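Local coordinates for protein zonadhesin (Komagataella phaffii, PDB 5FX8) that may act as a fungal adhesion protein in cell-cell interaction, meeting other proteins through salt bridges and hydrogen bonds, at residues T45-I50 / V89-F94; D64-E69 / F83-H88; V167-A172 / G253-D258; G171-I176 / V282-A287. All coordinates share one frame; numbering follows the deposited sequence.

Contact 1. Residues T45-I50 / V89-F94; sequences TIEVSI and VLTFTF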
loop_
_atom_site.group_PDB
_atom_site.type_symbol
_atom_site.label_atom_id
_atom_site.label_comp_id
_atom_site.label_asym_id
_atom_site.label_seq_id
_atom_site.Cartn_x
_atom_site.Cartn_y
_atom_site.Cartn_z
ATOM N N THR C 45 -76.500 -3.614 -44.699
ATOM C CA THR C 45 -75.499 -4.156 -43.805
ATOM C C THR C 45 -74.229 -4.411 -44.595
ATOM O O THR C 45 -74.278 -4.741 -45.782
ATOM C CB THR C 45 -75.992 -5.431 -43.162
ATOM O OG1 THR C 45 -76.393 -6.332 -44.199
ATOM C CG2 THR C 45 -77.185 -5.139 -42.248
ATOM N N ILE C 46 -73.098 -4.214 -43.936
ATOM C CA ILE C 46 -71.794 -4.476 -44.510
ATOM C C ILE C 46 -71.066 -5.385 -43.543
ATOM O O ILE C 46 -70.791 -4.989 -42.405
ATOM C CB ILE C 46 -70.996 -3.191 -44.747
ATOM C CG1 ILE C 46 -71.843 -2.187 -45.513
ATOM C CG2 ILE C 46 -69.738 -3.504 -45.503
ATOM C CD1 ILE C 46 -71.129 -0.936 -45.874
ATOM N N GLU C 47 -70.770 -6.597 -43.979
ATOM C CA GLU C 47 -70.110 -7.584 -43.146
ATOM C C GLU C 47 -68.623 -7.632 -43.473
ATOM O O GLU C 47 -68.250 -7.787 -44.639
ATOM C CB GLU C 47 -70.761 -8.942 -43.339
ATOM C CG GLU C 47 -72.149 -8.965 -42.814
ATOM C CD GLU C 47 -72.658 -10.362 -42.673
ATOM O OE1 GLU C 47 -72.230 -11.214 -43.476
ATOM O OE2 GLU C 47 -73.459 -10.616 -41.748
ATOM N N VAL C 48 -67.782 -7.491 -42.446
ATOM C CA VAL C 48 -66.327 -7.543 -42.580
ATOM C C VAL C 48 -65.789 -8.524 -41.557
ATOM O O VAL C 48 -66.052 -8.387 -40.360
ATOM C CB VAL C 48 -65.634 -6.181 -42.374
ATOM C CG1 VAL C 48 -64.186 -6.310 -42.747
ATOM C CG2 VAL C 48 -66.248 -5.108 -43.198
ATOM N N SER C 49 -65.029 -9.499 -42.016
ATOM C CA SER C 49 -64.485 -10.474 -41.094
ATOM C C SER C 49 -63.197 -9.928 -40.508
ATOM O O SER C 49 -62.433 -9.246 -41.186
ATOM C CB SER C 49 -64.236 -11.797 -41.794
ATOM O OG SER C 49 -63.230 -11.635 -42.764
ATOM N N ILE C 50 -63.001 -10.171 -39.225
ATOM C CA ILE C 50 -61.787 -9.784 -38.519
ATOM C C ILE C 50 -60.938 -11.040 -38.367
ATOM O O ILE C 50 -61.464 -12.072 -37.943
ATOM C CB ILE C 50 -62.109 -9.161 -37.144
ATOM C CG1 ILE C 50 -62.399 -7.662 -37.248
ATOM C CG2 ILE C 50 -60.965 -9.362 -36.167
ATOM C CD1 ILE C 50 -63.650 -7.326 -37.958
ATOM N N VAL C 89 -67.178 -11.838 -37.509
ATOM C CA VAL C 89 -67.677 -10.957 -38.552
ATOM C C VAL C 89 -68.204 -9.690 -37.911
ATOM O O VAL C 89 -69.037 -9.747 -37.002
ATOM C CB VAL C 89 -68.777 -11.637 -39.380
ATOM C CG1 VAL C 89 -69.448 -10.611 -40.282
ATOM C CG2 VAL C 89 -68.189 -12.799 -40.165
ATOM N N LEU C 90 -67.738 -8.553 -38.391
ATOM C CA LEU C 90 -68.227 -7.273 -37.915
ATOM C C LEU C 90 -69.296 -6.778 -38.878
ATOM O O LEU C 90 -69.059 -6.724 -40.084
ATOM C CB LEU C 90 -67.077 -6.274 -37.806
ATOM C CG LEU C 90 -67.374 -4.919 -37.172
ATOM C CD1 LEU C 90 -67.802 -5.102 -35.738
ATOM C CD2 LEU C 90 -66.198 -3.984 -37.252
ATOM N N THR C 91 -70.473 -6.434 -38.360
ATOM C CA THR C 91 -71.571 -5.985 -39.204
ATOM C C THR C 91 -71.824 -4.503 -38.989
ATOM O O THR C 91 -72.079 -4.070 -37.870
ATOM C CB THR C 91 -72.851 -6.763 -38.917
ATOM O OG1 THR C 91 -72.593 -8.167 -38.987
ATOM C CG2 THR C 91 -73.901 -6.396 -39.930
ATOM N N PHE C 92 -71.781 -3.729 -40.055
ATOM C CA PHE C 92 -72.199 -2.340 -39.978
ATOM C C PHE C 92 -73.633 -2.267 -40.475
ATOM O O PHE C 92 -73.958 -2.830 -41.520
ATOM C CB PHE C 92 -71.294 -1.443 -40.817
ATOM C CG PHE C 92 -69.849 -1.460 -40.403
ATOM C CD1 PHE C 92 -69.023 -2.515 -40.729
ATOM C CD2 PHE C 92 -69.306 -0.400 -39.735
ATOM C CE1 PHE C 92 -67.701 -2.515 -40.359
ATOM C CE2 PHE C 92 -68.001 -0.403 -39.378
ATOM C CZ PHE C 92 -67.196 -1.461 -39.685
ATOM N N THR C 93 -74.494 -1.607 -39.716
ATOM C CA THR C 93 -75.909 -1.514 -40.044
ATOM C C THR C 93 -76.339 -0.057 -40.037
ATOM O O THR C 93 -76.414 0.562 -38.978
ATOM C CB THR C 93 -76.732 -2.319 -39.061
ATOM O OG1 THR C 93 -76.311 -3.681 -39.119
ATOM C CG2 THR C 93 -78.180 -2.220 -39.405
ATOM N N PHE C 94 -76.648 0.479 -41.206
ATOM C CA PHE C 94 -77.064 1.867 -41.298
ATOM C C PHE C 94 -78.473 2.065 -40.740
ATOM O O PHE C 94 -79.290 1.143 -40.717
ATOM C CB PHE C 94 -76.995 2.320 -42.743
ATOM C CG PHE C 94 -75.616 2.330 -43.309
ATOM C CD1 PHE C 94 -75.047 1.183 -43.809
ATOM C CD2 PHE C 94 -74.893 3.499 -43.370
ATOM C CE1 PHE C 94 -73.773 1.213 -44.344
ATOM C CE2 PHE C 94 -73.636 3.523 -43.903
ATOM C CZ PHE C 94 -73.077 2.391 -44.384
#
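V48 O accepts the amide of L90, with L90 N 2.6 Å away and an N-H...O angle of 169°. The bond returns from V48 N to L90 O at 2.8 Å. I46 and F92 repeat this pairing: F92 N lies 2.8 Å from I46 O, and I46 N lies 2.9 Å from F92 O. Between and beside these pairs stand the non-hydrogen-bonded pairs T45-T93, E47-T91 and S49-V89. This is an antiparallel ladder of strands 45-49 and 89-94 in the first cohesin-like domain.

The two faces differ. One carries I46, V48, L90 and F92. V48 CG2 comes to F92 CE1 at 4.1 Å, while I46 O lies near the plane of the F92 ring, at its edge. I46 CD1 is anti to CA (chi2 -176°), which carries it out to the edge of the F94 ring, 3.7 Å from F94 CE1. Past the strand end, I50 CD1 touches L90 CB at 3.6 Å. F29 and F31 meet the F92 ring edge-to-face.

The other face carries T45, E47, S49, V89, T91 and T93. E47 CB packs on V89 CG1 at 3.7 Å, and the E47 and T91 side chains run side by side, pointing the same way. S49 OG bonds to E132 N. The ladder is therefore amphipathic: I46, V48, L90 and F92 are buried, and the face with the hydroxyls and the E47 carboxylate, which also holds V89, is more exposed.

Contact 2. Residues D64-E69 / F83-H88; sequences DPSVSE and FDYDSH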
loop_
_atom_site.group_PDB
_atom_site.type_symbol
_atom_site.label_atom_id
_atom_site.label_comp_id
_atom_site.label_asym_id
_atom_site.label_seq_id
_atom_site.Cartn_x
_atom_site.Cartn_y
_atom_site.Cartn_z
ATOM N N ASP C 64 -69.667 -5.210 -24.126
ATOM C CA ASP C 64 -69.122 -5.566 -25.422
ATOM C C ASP C 64 -68.668 -4.297 -26.120
ATOM O O ASP C 64 -69.510 -3.455 -26.456
ATOM C CB ASP C 64 -70.175 -6.282 -26.233
ATOM C CG ASP C 64 -69.685 -6.746 -27.571
ATOM O OD1 ASP C 64 -68.763 -6.140 -28.142
ATOM O OD2 ASP C 64 -70.275 -7.707 -28.073
ATOM N N PRO C 65 -67.370 -4.111 -26.357
ATOM C CA PRO C 65 -66.895 -2.843 -26.915
ATOM C C PRO C 65 -67.175 -2.702 -28.386
ATOM O O PRO C 65 -66.955 -1.625 -28.952
ATOM C CB PRO C 65 -65.392 -2.889 -26.640
ATOM C CG PRO C 65 -65.063 -4.335 -26.581
ATOM C CD PRO C 65 -66.269 -5.035 -26.052
ATOM N N SER C 66 -67.665 -3.740 -29.025
ATOM C CA SER C 66 -67.913 -3.618 -30.446
ATOM C C SER C 66 -69.292 -3.078 -30.766
ATOM O O SER C 66 -69.574 -2.826 -31.937
ATOM C CB SER C 66 -67.731 -4.961 -31.125
ATOM O OG SER C 66 -68.805 -5.786 -30.774
ATOM N N VAL C 67 -70.148 -2.890 -29.774
ATOM C CA VAL C 67 -71.540 -2.531 -30.007
ATOM C C VAL C 67 -71.694 -1.036 -29.787
ATOM O O VAL C 67 -71.670 -0.550 -28.657
ATOM C CB VAL C 67 -72.484 -3.329 -29.107
ATOM C CG1 VAL C 67 -73.897 -3.010 -29.465
ATOM C CG2 VAL C 67 -72.224 -4.812 -29.261
ATOM N N SER C 68 -71.863 -0.294 -30.864
ATOM C CA SER C 68 -71.946 1.139 -30.722
ATOM C C SER C 68 -72.700 1.701 -31.908
ATOM O O SER C 68 -72.844 1.051 -32.940
ATOM C CB SER C 68 -70.561 1.767 -30.623
ATOM O OG SER C 68 -70.653 3.152 -30.368
ATOM N N GLU C 69 -73.190 2.912 -31.732
ATOM C CA GLU C 69 -73.747 3.759 -32.771
ATOM C C GLU C 69 -72.691 4.766 -33.212
ATOM O O GLU C 69 -71.890 5.220 -32.400
ATOM C CB GLU C 69 -74.971 4.485 -32.218
ATOM C CG GLU C 69 -75.669 5.403 -33.185
ATOM C CD GLU C 69 -76.688 4.677 -33.953
ATOM O OE1 GLU C 69 -77.190 3.694 -33.412
ATOM O OE2 GLU C 69 -76.988 5.085 -35.074
ATOM N N PHE C 83 -70.280 -7.129 -33.372
ATOM C CA PHE C 83 -69.314 -8.154 -33.753
ATOM C C PHE C 83 -69.861 -9.509 -33.355
ATOM O O PHE C 83 -70.367 -9.679 -32.247
ATOM C CB PHE C 83 -67.966 -7.919 -33.073
ATOM C CG PHE C 83 -66.864 -8.847 -33.512
ATOM C CD1 PHE C 83 -66.367 -8.804 -34.792
ATOM C CD2 PHE C 83 -66.281 -9.721 -32.612
ATOM C CE1 PHE C 83 -65.352 -9.638 -35.168
ATOM C CE2 PHE C 83 -65.272 -10.546 -32.992
ATOM C CZ PHE C 83 -64.810 -10.506 -34.264
ATOM N N ASP C 84 -69.777 -10.458 -34.263
ATOM C CA ASP C 84 -70.116 -11.838 -33.967
ATOM C C ASP C 84 -68.848 -12.531 -33.483
ATOM O O ASP C 84 -67.899 -12.700 -34.246
ATOM C CB ASP C 84 -70.700 -12.510 -35.203
ATOM C CG ASP C 84 -71.216 -13.882 -34.918
ATOM O OD1 ASP C 84 -70.903 -14.413 -33.847
ATOM O OD2 ASP C 84 -71.927 -14.443 -35.770
ATOM N N TYR C 85 -68.838 -12.941 -32.222
ATOM C CA TYR C 85 -67.669 -13.561 -31.625
ATOM C C TYR C 85 -67.499 -15.020 -32.019
ATOM O O TYR C 85 -66.421 -15.572 -31.804
ATOM C CB TYR C 85 -67.737 -13.426 -30.105
ATOM C CG TYR C 85 -67.468 -12.017 -29.617
ATOM C CD1 TYR C 85 -68.475 -11.059 -29.605
ATOM C CD2 TYR C 85 -66.198 -11.640 -29.189
ATOM C CE1 TYR C 85 -68.228 -9.790 -29.184
ATOM C CE2 TYR C 85 -65.945 -10.384 -28.760
ATOM C CZ TYR C 85 -66.962 -9.462 -28.753
ATOM O OH TYR C 85 -66.709 -8.196 -28.319
ATOM N N ASP C 86 -68.521 -15.646 -32.597
ATOM C CA ASP C 86 -68.448 -17.007 -33.114
ATOM C C ASP C 86 -67.923 -17.054 -34.541
ATOM O O ASP C 86 -67.064 -17.883 -34.858
ATOM C CB ASP C 86 -69.825 -17.675 -33.063
ATOM C CG ASP C 86 -70.352 -17.841 -31.642
ATOM O OD1 ASP C 86 -69.540 -17.995 -30.701
ATOM O OD2 ASP C 86 -71.590 -17.822 -31.470
ATOM N N SER C 87 -68.410 -16.181 -35.417
ATOM C CA SER C 87 -67.945 -16.186 -36.796
ATOM C C SER C 87 -66.858 -15.161 -37.083
ATOM O O SER C 87 -66.255 -15.219 -38.155
ATOM C CB SER C 87 -69.114 -15.946 -37.740
ATOM O OG SER C 87 -69.709 -14.724 -37.411
ATOM N N HIS C 88 -66.606 -14.230 -36.169
ATOM C CA HIS C 88 -65.570 -13.211 -36.334
ATOM C C HIS C 88 -65.916 -12.237 -37.455
ATOM O O HIS C 88 -65.060 -11.806 -38.220
ATOM C CB HIS C 88 -64.190 -13.840 -36.527
ATOM C CG HIS C 88 -63.713 -14.568 -35.313
ATOM N ND1 HIS C 88 -62.798 -14.031 -34.434
ATOM C CD2 HIS C 88 -64.066 -15.769 -34.800
ATOM C CE1 HIS C 88 -62.593 -14.879 -33.441
ATOM N NE2 HIS C 88 -63.345 -15.946 -33.643
#
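Y85 and D64 reach toward each other, tip to tip. From CB, the Y85 side chain leaves with CG beside the backbone N and anti to the carbonyl carbon (chi1 -73°). One face of its ring receives F83 CD2, 3.7 Å above the plane and over the ring centre. Further out, Y85 CE1 lies 3.1 Å from D64 OD2, which sits at the ring edge. At the tip, Y85 OH donates to D64 OD1 at 2.9 Å, from above the carboxylate plane. The carboxylate and ring planes are 65° apart.

D64 OD1 is gripped by two further donors. S66 OG gives a bond of 2.7 Å to D64 OD1 on the syn side. S66 N gives one of 2.8 Å to D64 OD1 on the anti side, which makes an Asx turn. Three donors should stabilise negative charge on this oxygen. S66 OG also takes a weak bond from F83 N.

D64 to V67 forms a type I beta turn leading into strand 68-72. The contact ties this turn to the C-terminal end of the partner strand 77-84 and the bend after it. Both strands form a beta hairpin at the surface of the first cohesin-like domain.

Contact 3. Residues V167-A172 / G253-D258; sequences VDIPGA and GELADD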
loop_
_atom_site.group_PDB
_atom_site.type_symbol
_atom_site.label_atom_id
_atom_site.label_comp_id
_atom_site.label_asym_id
_atom_site.label_seq_id
_atom_site.Cartn_x
_atom_site.Cartn_y
_atom_site.Cartn_z
ATOM N N VAL C 167 -40.399 -0.678 -16.371
ATOM C CA VAL C 167 -39.457 0.281 -16.927
ATOM C C VAL C 167 -38.159 -0.476 -17.169
ATOM O O VAL C 167 -37.521 -0.948 -16.220
ATOM C CB VAL C 167 -39.238 1.480 -15.998
ATOM C CG1 VAL C 167 -38.314 2.467 -16.646
ATOM C CG2 VAL C 167 -40.565 2.143 -15.655
ATOM N N ASP C 168 -37.783 -0.626 -18.430
ATOM C CA ASP C 168 -36.569 -1.334 -18.804
ATOM C C ASP C 168 -35.458 -0.342 -19.098
ATOM O O ASP C 168 -35.655 0.602 -19.864
ATOM C CB ASP C 168 -36.809 -2.217 -20.022
ATOM C CG ASP C 168 -37.532 -3.490 -19.677
ATOM O OD1 ASP C 168 -37.863 -3.669 -18.493
ATOM O OD2 ASP C 168 -37.768 -4.318 -20.580
ATOM N N ILE C 169 -34.294 -0.563 -18.497
ATOM C CA ILE C 169 -33.101 0.233 -18.754
ATOM C C ILE C 169 -32.083 -0.664 -19.450
ATOM O O ILE C 169 -31.597 -1.630 -18.847
ATOM C CB ILE C 169 -32.507 0.812 -17.469
ATOM C CG1 ILE C 169 -33.588 1.457 -16.596
ATOM C CG2 ILE C 169 -31.377 1.746 -17.847
ATOM C CD1 ILE C 169 -34.097 2.737 -17.107
ATOM N N PRO C 170 -31.727 -0.391 -20.699
ATOM C CA PRO C 170 -30.746 -1.235 -21.388
ATOM C C PRO C 170 -29.317 -0.808 -21.069
ATOM O O PRO C 170 -28.956 0.364 -21.195
ATOM C CB PRO C 170 -31.077 -1.015 -22.866
ATOM C CG PRO C 170 -31.636 0.323 -22.912
ATOM C CD PRO C 170 -32.348 0.573 -21.608
ATOM N N GLY C 171 -28.505 -1.775 -20.644
ATOM C CA GLY C 171 -27.089 -1.532 -20.473
ATOM C C GLY C 171 -26.371 -1.239 -21.766
ATOM O O GLY C 171 -25.338 -0.575 -21.749
ATOM N N ALA C 172 -26.903 -1.689 -22.877
ATOM C CA ALA C 172 -26.340 -1.361 -24.167
ATOM C C ALA C 172 -26.479 0.109 -24.533
ATOM O O ALA C 172 -26.260 0.457 -25.685
ATOM C CB ALA C 172 -26.999 -2.227 -25.233
ATOM N N GLY C 253 -24.816 1.583 -9.890
ATOM C CA GLY C 253 -24.299 0.249 -10.081
ATOM C C GLY C 253 -23.833 0.097 -11.503
ATOM O O GLY C 253 -23.918 1.012 -12.316
ATOM N N GLU C 254 -23.327 -1.069 -11.777
ATOM C CA GLU C 254 -22.707 -1.345 -13.051
ATOM C C GLU C 254 -23.700 -2.171 -13.845
ATOM O O GLU C 254 -23.967 -3.329 -13.519
ATOM C CB GLU C 254 -21.377 -2.065 -12.860
ATOM C CG GLU C 254 -20.353 -1.323 -11.974
ATOM C CD GLU C 254 -19.645 -0.176 -12.699
ATOM O OE1 GLU C 254 -18.680 -0.429 -13.450
ATOM O OE2 GLU C 254 -20.056 0.981 -12.538
ATOM N N LEU C 255 -24.272 -1.571 -14.862
ATOM C CA LEU C 255 -25.168 -2.295 -15.743
ATOM C C LEU C 255 -24.347 -2.742 -16.945
ATOM O O LEU C 255 -23.839 -1.914 -17.706
ATOM C CB LEU C 255 -26.350 -1.423 -16.135
ATOM C CG LEU C 255 -27.602 -2.184 -16.552
ATOM C CD1 LEU C 255 -28.108 -3.038 -15.415
ATOM C CD2 LEU C 255 -28.634 -1.200 -17.014
ATOM N N ALA C 256 -24.186 -4.053 -17.083
ATOM C CA ALA C 256 -23.348 -4.612 -18.118
ATOM C C ALA C 256 -23.939 -4.345 -19.496
ATOM O O ALA C 256 -25.142 -4.135 -19.671
ATOM C CB ALA C 256 -23.164 -6.109 -17.906
ATOM N N ASP C 257 -23.053 -4.375 -20.483
ATOM C CA ASP C 257 -23.431 -4.098 -21.857
ATOM C C ASP C 257 -24.546 -5.018 -22.351
ATOM O O ASP C 257 -25.368 -4.605 -23.173
ATOM C CB ASP C 257 -22.186 -4.213 -22.724
ATOM C CG ASP C 257 -22.506 -4.273 -24.171
ATOM O OD1 ASP C 257 -22.748 -3.201 -24.762
ATOM O OD2 ASP C 257 -22.514 -5.394 -24.718
ATOM N N ASP C 258 -24.616 -6.249 -21.852
ATOM C CA ASP C 258 -25.609 -7.214 -22.302
ATOM C C ASP C 258 -26.760 -7.387 -21.317
ATOM O O ASP C 258 -27.467 -8.392 -21.369
ATOM C CB ASP C 258 -24.940 -8.566 -22.558
ATOM C CG ASP C 258 -24.609 -9.316 -21.270
ATOM O OD1 ASP C 258 -24.075 -8.714 -20.317
ATOM O OD2 ASP C 258 -24.899 -10.526 -21.206
#
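At G171 the chain turns out of strand 162-170, and its backbone runs past the carbonyls of A256 and D257 without a hydrogen bond across the contact. The setting is one end of the second cohesin-like domain, a sandwich of two antiparallel sheets. Strand 162-170 belongs to one sheet. Segment 253-258 is the loop that passes from strand 246-252 of the other sheet to strand 260-268, the neighbour of 162-170.

G171 CA approaches A256 O at 3.3 Å in a CA-H...O contact, with an angle of 158° at the hydrogen. The side of G171 that would carry a CB is turned toward the loop, so the missing side chain lets the carbonyl come this close. A backbone hydrogen bond with E259 also holds G171.

L255 makes the main side-chain contact. Its CG is anti to the backbone N (chi1 -156°). L255 CD2 lies 3.7 Å from G171 N, at the strand end. The I169 and L255 side chains cross at about a right angle, with I169 CG2 4.1 Å from L255 CD2. L261 touches both of them, and I176 and L284 of the opposing sheet also pack on I169.

In this crystal the loop also meets the linoleate 11-lipoxygenase chain: E254 OE2 forms a salt bridge with R403 NH1 of that chain, and A256 packs on R574 of the same chain. Within the domain, the L255 CD2 methyl rests 3.5 Å from the carbonyl oxygen I169 O.

Contact 4. Residues G171-I176 / V282-A287; sequences GAFGDI and VDLTTA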
loop_
_atom_site.group_PDB
_atom_site.type_symbol
_atom_site.label_atom_id
_atom_site.label_comp_id
_atom_site.label_asym_id
_atom_site.label_seq_id
_atom_site.Cartn_x
_atom_site.Cartn_y
_atom_site.Cartn_z
ATOM N N GLY C 171 -28.505 -1.775 -20.644
ATOM C CA GLY C 171 -27.089 -1.532 -20.473
ATOM C C GLY C 171 -26.371 -1.239 -21.766
ATOM O O GLY C 171 -25.338 -0.575 -21.749
ATOM N N ALA C 172 -26.903 -1.689 -22.877
ATOM C CA ALA C 172 -26.340 -1.361 -24.167
ATOM C C ALA C 172 -26.479 0.109 -24.533
ATOM O O ALA C 172 -26.260 0.457 -25.685
ATOM C CB ALA C 172 -26.999 -2.227 -25.233
ATOM N N PHE C 173 -26.861 0.997 -23.622
ATOM C CA PHE C 173 -26.864 2.432 -23.862
ATOM C C PHE C 173 -25.546 3.027 -23.398
ATOM O O PHE C 173 -24.838 3.678 -24.168
ATOM C CB PHE C 173 -28.043 3.058 -23.116
ATOM C CG PHE C 173 -28.147 4.552 -23.235
ATOM C CD1 PHE C 173 -27.453 5.384 -22.385
ATOM C CD2 PHE C 173 -29.001 5.121 -24.154
ATOM C CE1 PHE C 173 -27.576 6.747 -22.482
ATOM C CE2 PHE C 173 -29.122 6.482 -24.251
ATOM C CZ PHE C 173 -28.416 7.294 -23.421
ATOM N N GLY C 174 -25.217 2.804 -22.132
ATOM C CA GLY C 174 -23.966 3.228 -21.543
ATOM C C GLY C 174 -23.078 2.024 -21.258
ATOM O O GLY C 174 -23.301 1.006 -21.886
ATOM N N ASP C 175 -22.061 2.077 -20.388
ATOM C CA ASP C 175 -21.464 3.259 -19.782
ATOM C C ASP C 175 -22.327 3.686 -18.590
ATOM O O ASP C 175 -21.920 4.516 -17.800
ATOM C CB ASP C 175 -21.257 4.352 -20.868
ATOM C CG ASP C 175 -20.564 5.595 -20.377
ATOM O OD1 ASP C 175 -20.796 6.024 -19.244
ATOM O OD2 ASP C 175 -19.778 6.172 -21.160
ATOM N N ILE C 176 -23.486 3.049 -18.394
ATOM C CA ILE C 176 -24.428 3.541 -17.390
ATOM C C ILE C 176 -23.857 3.373 -15.988
ATOM O O ILE C 176 -23.427 2.281 -15.595
ATOM C CB ILE C 176 -25.781 2.833 -17.526
ATOM C CG1 ILE C 176 -26.454 3.209 -18.840
ATOM C CG2 ILE C 176 -26.671 3.212 -16.376
ATOM C CD1 ILE C 176 -27.718 2.470 -19.080
ATOM N N VAL C 282 -36.942 9.189 -16.824
ATOM C CA VAL C 282 -35.750 8.392 -16.576
ATOM C C VAL C 282 -34.548 9.235 -16.952
ATOM O O VAL C 282 -34.441 9.684 -18.096
ATOM C CB VAL C 282 -35.766 7.080 -17.369
ATOM C CG1 VAL C 282 -34.438 6.382 -17.238
ATOM C CG2 VAL C 282 -36.873 6.202 -16.869
ATOM N N ASP C 283 -33.656 9.472 -15.998
ATOM C CA ASP C 283 -32.424 10.207 -16.249
ATOM C C ASP C 283 -31.252 9.253 -16.102
ATOM O O ASP C 283 -31.107 8.610 -15.062
ATOM C CB ASP C 283 -32.287 11.379 -15.288
ATOM C CG ASP C 283 -33.432 12.340 -15.402
ATOM O OD1 ASP C 283 -34.524 12.043 -14.863
ATOM O OD2 ASP C 283 -33.242 13.387 -16.046
ATOM N N LEU C 284 -30.445 9.134 -17.142
ATOM C CA LEU C 284 -29.309 8.232 -17.129
ATOM C C LEU C 284 -28.037 9.046 -17.011
ATOM O O LEU C 284 -27.862 10.037 -17.722
ATOM C CB LEU C 284 -29.257 7.385 -18.396
ATOM C CG LEU C 284 -30.416 6.456 -18.688
ATOM C CD1 LEU C 284 -30.092 5.756 -19.939
ATOM C CD2 LEU C 284 -30.577 5.457 -17.594
ATOM N N THR C 285 -27.161 8.639 -16.109
ATOM C CA THR C 285 -25.833 9.216 -16.022
ATOM C C THR C 285 -24.842 8.249 -16.643
ATOM O O THR C 285 -24.829 7.060 -16.319
ATOM C CB THR C 285 -25.455 9.514 -14.583
ATOM O OG1 THR C 285 -26.274 10.578 -14.102
ATOM C CG2 THR C 285 -24.004 9.908 -14.504
ATOM N N THR C 286 -24.024 8.767 -17.546
ATOM C CA THR C 286 -23.116 7.930 -18.313
ATOM C C THR C 286 -21.749 8.607 -18.359
ATOM O O THR C 286 -21.655 9.795 -18.660
ATOM C CB THR C 286 -23.698 7.668 -19.703
ATOM O OG1 THR C 286 -24.313 8.856 -20.193
ATOM C CG2 THR C 286 -24.750 6.597 -19.615
ATOM N N ALA C 287 -20.707 7.838 -18.031
ATOM C CA ALA C 287 -19.329 8.326 -17.922
ATOM C C ALA C 287 -18.836 9.106 -19.138
ATOM O O ALA C 287 -19.363 8.953 -20.243
ATOM C CB ALA C 287 -18.392 7.145 -17.664
#
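F173 and L284 make a CH-pi contact. Their side chains reach toward each other, tip to tip. F173 CG is anti to the backbone N (chi1 178°), and the ring presents one face to L284 CD1. This methyl lies 3.8 Å from the F173 ring centroid, 21° off the normal. It sits 3.6 Å above the plane and is offset toward the rim, with F173 CD1 its nearest ring atom. A second methyl, T286 CG2, lies 4.0 Å from F173 CE1, at the ring edge and near its plane. F173 and T286 cross at about a right angle.

Aliphatic packing continues from there. L284 CD1 also meets I176 CD1 at 4.1 Å, so one methyl bridges the ring and the isoleucine. T286 CG2 fills the next position. It is 3.9 Å from I176 CG1 and 4.0 Å from G174 CA.

The backbone part is small. I176 and T286 form an antiparallel non-hydrogen-bonded pair, with CA atoms 4.7 Å apart, and T285 bonds to T177 just beyond it. The hydroxyl T286 OG1 makes a weak bond to A293 O. The fit of D175 against A287 is doubtful in the model, and A287 is poorly ordered.

G171 to D175 link strand 162-170 of one sheet to strand 176-186 of the other. An apolar core between two antiparallel sheets joined by such a loop is that of a beta sandwich, here the second cohesin-like domain.

How the contacts relate
The contacts form two pairs at opposite sides of the chain's centre. Contacts 1 and 2 lie in the first cohesin-like domain, with centres 9 Å apart. Strands 77-84 and 89-94 are neighbours in one sheet, and contact 2 falls within the chain between the segments of contact 1. I50 N and H88 O, 2.8 Å apart, probably bond between them. Contacts 3 and 4 come later, in the second domain, with centres 7 Å apart. They share G171 and A172, where the chain changes sheets. Contacts 1 and 3 are separated by about 48 Å between centres, and no atoms of the two pairs touch. Each pair thus joins strands and loops within its own domain; neither bridges the two domains.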